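PDB 3HDX: SusD superfamily protein, which probably binds polysaccharide at the outer membrane of Bacteroides thetaiotaomicron, as other SusD-family proteins do, and so serves carbohydrate metabolism. Local coordinates for residues S411-I416 with Q438-D443; A17-Y22 with A187-K192. All blocks are in the same frame, centred on the assembly; numbering follows the deposited sequence. Where two conformers were deposited one is given.

Contact 1: S411-I416 with Q438-D443; sequences SLIAEI and QKLMKD. With EDO (1,2-ethanediol), chain D.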
# COMPACT_ATOMS: atom_id res chain seq x y z
N SER A 411 -20.20 9.70 13.45
CA SER A 411 -20.97 9.48 12.21
C SER A 411 -20.10 9.89 11.01
O SER A 411 -20.09 9.20 9.98
CB SER A 411 -22.28 10.28 12.17
OG SER A 411 -23.20 9.85 13.16
N LEU A 412 -19.40 11.03 11.13
CA LEU A 412 -18.51 11.50 10.06
C LEU A 412 -17.31 10.56 9.89
O LEU A 412 -16.95 10.23 8.76
CB LEU A 412 -18.09 12.96 10.31
CG LEU A 412 -17.10 13.55 9.28
CD1 LEU A 412 -17.72 13.45 7.88
CD2 LEU A 412 -16.75 15.02 9.59
N ILE A 413 -16.71 10.12 10.99
CA ILE A 413 -15.60 9.13 10.90
C ILE A 413 -16.06 7.88 10.16
O ILE A 413 -15.40 7.45 9.21
CB ILE A 413 -15.02 8.75 12.29
CG1 ILE A 413 -14.27 9.93 12.89
CG2 ILE A 413 -14.11 7.47 12.20
CD1 ILE A 413 -14.03 9.77 14.41
N ALA A 414 -17.24 7.37 10.50
CA ALA A 414 -17.74 6.14 9.85
C ALA A 414 -17.88 6.39 8.33
O ALA A 414 -17.49 5.55 7.51
CB ALA A 414 -19.05 5.65 10.50
N GLU A 415 -18.40 7.56 7.96
CA GLU A 415 -18.59 7.88 6.54
C GLU A 415 -17.26 8.05 5.76
O GLU A 415 -17.16 7.61 4.62
CB GLU A 415 -19.52 9.07 6.32
CG GLU A 415 -19.82 9.38 4.87
CD GLU A 415 -20.45 8.24 4.09
OE1 GLU A 415 -21.07 7.32 4.69
OE2 GLU A 415 -20.30 8.28 2.86
N ILE A 416 -16.27 8.66 6.40
CA ILE A 416 -14.93 8.75 5.80
C ILE A 416 -14.40 7.34 5.50
O ILE A 416 -13.87 7.11 4.41
CB ILE A 416 -13.94 9.50 6.71
CG1 ILE A 416 -14.34 10.99 6.82
CG2 ILE A 416 -12.50 9.40 6.16
CD1 ILE A 416 -13.72 11.76 7.94
N GLN A 438 -11.76 0.93 13.75
CA GLN A 438 -12.22 0.38 15.01
C GLN A 438 -11.63 1.10 16.21
O GLN A 438 -12.31 1.34 17.21
CB GLN A 438 -11.94 -1.11 15.09
CG GLN A 438 -12.57 -1.75 16.34
CD GLN A 438 -14.08 -1.50 16.49
OE1 GLN A 438 -14.55 -1.26 17.62
NE2 GLN A 438 -14.85 -1.59 15.38
N LYS A 439 -10.37 1.47 16.10
CA LYS A 439 -9.70 2.19 17.18
C LYS A 439 -10.32 3.53 17.49
O LYS A 439 -10.33 3.97 18.65
CB LYS A 439 -8.20 2.31 16.89
CG LYS A 439 -7.45 0.92 16.93
CD LYS A 439 -6.05 0.96 16.31
CE LYS A 439 -5.09 1.82 17.11
NZ LYS A 439 -3.78 1.95 16.37
N LEU A 440 -10.86 4.18 16.46
CA LEU A 440 -11.57 5.46 16.63
C LEU A 440 -13.03 5.29 17.03
O LEU A 440 -13.49 6.00 17.91
CB LEU A 440 -11.55 6.29 15.33
CG LEU A 440 -10.24 6.98 14.95
CD1 LEU A 440 -10.20 7.39 13.44
CD2 LEU A 440 -9.96 8.13 15.87
N MSE A 441 -13.75 4.37 16.35
CA MSE A 441 -15.17 4.20 16.59
C MSE A 441 -15.48 3.48 17.89
O MSE A 441 -16.45 3.83 18.56
CB MSE A 441 -15.85 3.45 15.41
CG MSE A 441 -15.75 4.21 14.06
SE MSE A 441 -16.80 5.82 14.03
CE MSE A 441 -18.55 5.00 14.32
N LYS A 442 -14.70 2.45 18.19
CA LYS A 442 -14.88 1.58 19.36
C LYS A 442 -16.30 1.01 19.42
O LYS A 442 -16.89 0.88 20.52
CB LYS A 442 -14.50 2.34 20.66
CG LYS A 442 -13.06 2.88 20.63
CD LYS A 442 -12.71 3.66 21.91
CE LYS A 442 -11.36 4.28 21.78
N ASP A 443 -16.85 0.66 18.25
CA ASP A 443 -18.23 0.20 18.13
C ASP A 443 -18.39 -1.32 18.06
O ASP A 443 -19.49 -1.78 17.81
CB ASP A 443 -18.95 0.91 16.95
CG ASP A 443 -18.39 0.57 15.59
OD1 ASP A 443 -17.30 -0.04 15.44
OD2 ASP A 443 -19.09 0.96 14.61
C1 EDO D . -2.43 -1.46 15.34
O1 EDO D . -3.12 -0.31 14.83
C2 EDO D . -3.12 -1.89 16.62
O2 EDO D . -3.12 -0.79 17.55
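Helix 409-423 and the C-terminal end of helix 430-441 pack together in the SusD-family region, with Met441, modelled as selenomethionine, reaching from the second helix to Ile413 and Ala414 on the first. The backbones come nearest at Ala414 and Met441, whose CA atoms are 7.5 Å apart. Ile413 offers its CG2 branch, which touches Met441 SE at 3.6 Å, the two side chains sliding past each other in opposite directions. The chain of Met441 bends at chi2 (-69°) and chi3 (-61°), and this sets its methyl beside the small Ala414, where CE lies 3.9 Å from Ala414 CB. Leu440 CD1 meets the same Ile413 CG2 at 4.1 Å. A flexible, unbranched residue suits the position of Met441, since it can follow the surface that a branched isoleucine and an alanine make together. Both helices belong to the largely helical, TPR-like fold of this family, and Ile413 is also packed against Cys375 of helix 363-376. The helix ends at Met441, Lys442 leaves it with positive phi, and the turn is tied by side chains: Gln438 NE2 donates to Asp443 OD1 at 2.9 Å with an N-H...O angle of 143°, the acceptor lying somewhat out of the amide plane. Asp443 OD2 forms a salt bridge with Arg437. On another side of the helix, Lys439 sends NZ to both hydroxyls of an ethanediol, probably from the crystallisation liquor, 2.8 Å to O1 and 3.1 Å to O2; the diol also bonds to Trp209 O. With an alanine here both bonds from NZ go, and the diol is likely to be held less firmly.

Contact 2: A17-Y22 with A187-K192; sequences ALMGVY and AQWQGK. With EDO (1,2-ethanediol), chain B; EDO (1,2-ethanediol), chain L.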
# COMPACT_ATOMS: atom_id res chain seq x y z
N ALA A 17 22.22 -2.46 -8.31
CA ALA A 17 21.90 -2.77 -6.91
C ALA A 17 20.69 -1.97 -6.44
O ALA A 17 19.82 -2.50 -5.74
CB ALA A 17 23.12 -2.53 -5.99
N LEU A 18 20.63 -0.69 -6.81
CA LEU A 18 19.49 0.17 -6.41
C LEU A 18 18.20 -0.43 -7.01
O LEU A 18 17.19 -0.62 -6.30
CB LEU A 18 19.68 1.62 -6.92
CG LEU A 18 18.49 2.56 -6.67
CD1 LEU A 18 18.20 2.68 -5.17
CD2 LEU A 18 18.73 3.93 -7.38
N MSE A 19 18.24 -0.72 -8.32
CA MSE A 19 17.05 -1.30 -8.98
C MSE A 19 16.68 -2.65 -8.32
O MSE A 19 15.49 -2.99 -8.21
CB MSE A 19 17.23 -1.39 -10.50
CG MSE A 19 17.46 -0.01 -11.17
SE MSE A 19 16.22 1.41 -10.67
CE MSE A 19 17.31 2.93 -11.12
N GLY A 20 17.69 -3.38 -7.83
CA GLY A 20 17.45 -4.61 -7.11
C GLY A 20 16.69 -4.43 -5.81
O GLY A 20 15.86 -5.27 -5.48
N VAL A 21 16.98 -3.35 -5.06
CA VAL A 21 16.24 -3.08 -3.81
C VAL A 21 14.75 -2.79 -4.14
O VAL A 21 13.85 -3.31 -3.47
CB VAL A 21 16.87 -1.96 -2.97
CG1 VAL A 21 16.10 -1.79 -1.66
CG2 VAL A 21 18.37 -2.27 -2.68
N TYR A 22 14.51 -2.01 -5.20
CA TYR A 22 13.14 -1.80 -5.69
C TYR A 22 12.47 -3.11 -6.05
O TYR A 22 11.31 -3.34 -5.72
CB TYR A 22 13.08 -0.85 -6.89
CG TYR A 22 13.17 0.64 -6.55
CD1 TYR A 22 12.02 1.33 -6.12
CD2 TYR A 22 14.34 1.35 -6.64
CE1 TYR A 22 12.07 2.69 -5.78
CE2 TYR A 22 14.41 2.70 -6.31
CZ TYR A 22 13.26 3.38 -5.90
OH TYR A 22 13.32 4.70 -5.59
N ALA A 187 9.85 13.78 -15.77
CA ALA A 187 8.67 12.95 -16.07
C ALA A 187 8.96 11.47 -16.27
O ALA A 187 8.19 10.62 -15.89
CB ALA A 187 7.88 13.52 -17.27
N GLN A 188 10.14 11.17 -16.81
CA GLN A 188 10.53 9.79 -17.04
C GLN A 188 10.61 8.95 -15.78
O GLN A 188 10.45 7.73 -15.85
CB GLN A 188 11.87 9.73 -17.78
CG GLN A 188 11.80 10.30 -19.20
CD GLN A 188 13.18 10.34 -19.87
OE1 GLN A 188 14.12 10.95 -19.36
NE2 GLN A 188 13.27 9.72 -21.03
N TRP A 189 10.93 9.58 -14.64
CA TRP A 189 11.01 8.86 -13.37
C TRP A 189 9.76 9.00 -12.48
O TRP A 189 9.70 8.36 -11.42
CB TRP A 189 12.25 9.28 -12.60
CG TRP A 189 13.56 8.87 -13.18
CD1 TRP A 189 14.59 9.70 -13.58
CD2 TRP A 189 14.03 7.54 -13.35
NE1 TRP A 189 15.67 8.94 -13.98
CE2 TRP A 189 15.36 7.61 -13.84
CE3 TRP A 189 13.46 6.27 -13.13
CZ2 TRP A 189 16.11 6.45 -14.12
CZ3 TRP A 189 14.23 5.12 -13.39
CH2 TRP A 189 15.53 5.22 -13.88
N GLN A 190 8.81 9.86 -12.88
CA GLN A 190 7.57 10.04 -12.09
C GLN A 190 6.81 8.72 -12.01
O GLN A 190 6.65 8.02 -13.00
CB GLN A 190 6.66 11.09 -12.72
CG GLN A 190 7.18 12.49 -12.61
CD GLN A 190 6.33 13.49 -13.39
OE1 GLN A 190 5.21 13.17 -13.81
NE2 GLN A 190 6.83 14.74 -13.52
N GLY A 191 6.35 8.36 -10.81
CA GLY A 191 5.66 7.07 -10.65
C GLY A 191 6.53 5.86 -10.74
O GLY A 191 6.02 4.74 -10.87
N LYS A 192 7.86 6.06 -10.68
CA LYS A 192 8.82 4.96 -10.80
C LYS A 192 9.74 4.92 -9.57
O LYS A 192 9.82 3.90 -8.86
CB LYS A 192 9.56 5.04 -12.15
CG LYS A 192 8.54 4.94 -13.31
CD LYS A 192 9.12 4.65 -14.66
CE LYS A 192 8.01 4.38 -15.68
NZ LYS A 192 8.60 4.03 -17.02
C1 EDO B . 13.45 4.13 -16.90
O1 EDO B . 12.03 3.98 -16.99
C2 EDO B . 13.74 5.62 -16.77
O2 EDO B . 13.32 6.32 -17.95
C1 EDO L . 16.91 9.93 -22.22
O1 EDO L . 16.22 9.02 -21.35
C2 EDO L . 16.09 11.19 -22.45
O2 EDO L . 16.11 11.98 -21.25
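Met19, a selenomethionine on helix 11-30, brings its terminal methyl to the six-membered ring of Trp189, with Met19 CE 4.0 Å from Trp189 CH2. The two side chains cross at about a right angle, and the bend of the Met19 chain at chi2 (-49°) carries the methyl toward the loop. One turn further along, Tyr22 CE1 lies 4.0 Å from Lys192 O, a loose contact between ring and backbone. One face of the indole carries an ethanediol, probably from the crystallisation liquor, whose C2 is 3.4 Å from Trp189 CH2. Lys192 NZ makes a weak bond of 3.4 Å to O1 of that diol.

Further out, Trp189 NE1 bonds to Tyr181 O, so the indole suits its place by offering apolar surface to the Met19 methyl while its N-H is held. Lys192 NZ bonds to Asn250 OD1, while Tyr22 OH is joined to Gln113 OE1 and Phe194 N. The loop turns through Gly191, at a positive phi that suits a residue without a side chain, and Lys192 N bonds back to Trp189 O at 3.0 Å. Here the N-terminal helix packs against the loop that leads into helix 196-209, within the starch-binding, outer-membrane-associating region of this SusD-family protein.

Contact 1 and contact 2 lie on opposite sides of the chain's centre, with their centres about 37 Å apart, and share no helix. Both are partly buried, each with one buried residue among the four that touch. Contact 1 joins two helices close in sequence within the SusD-family region and buries 209 Å², mostly through aliphatic and selenomethionine groups. Contact 2 joins segments 165 residues apart, a helix and a loop, and buries only 106 Å²; aromatic rings replace branched aliphatics, and polar ends are anchored by residues beyond the two segments. In each, a methionine, selenomethionine in the crystal, makes the reach across.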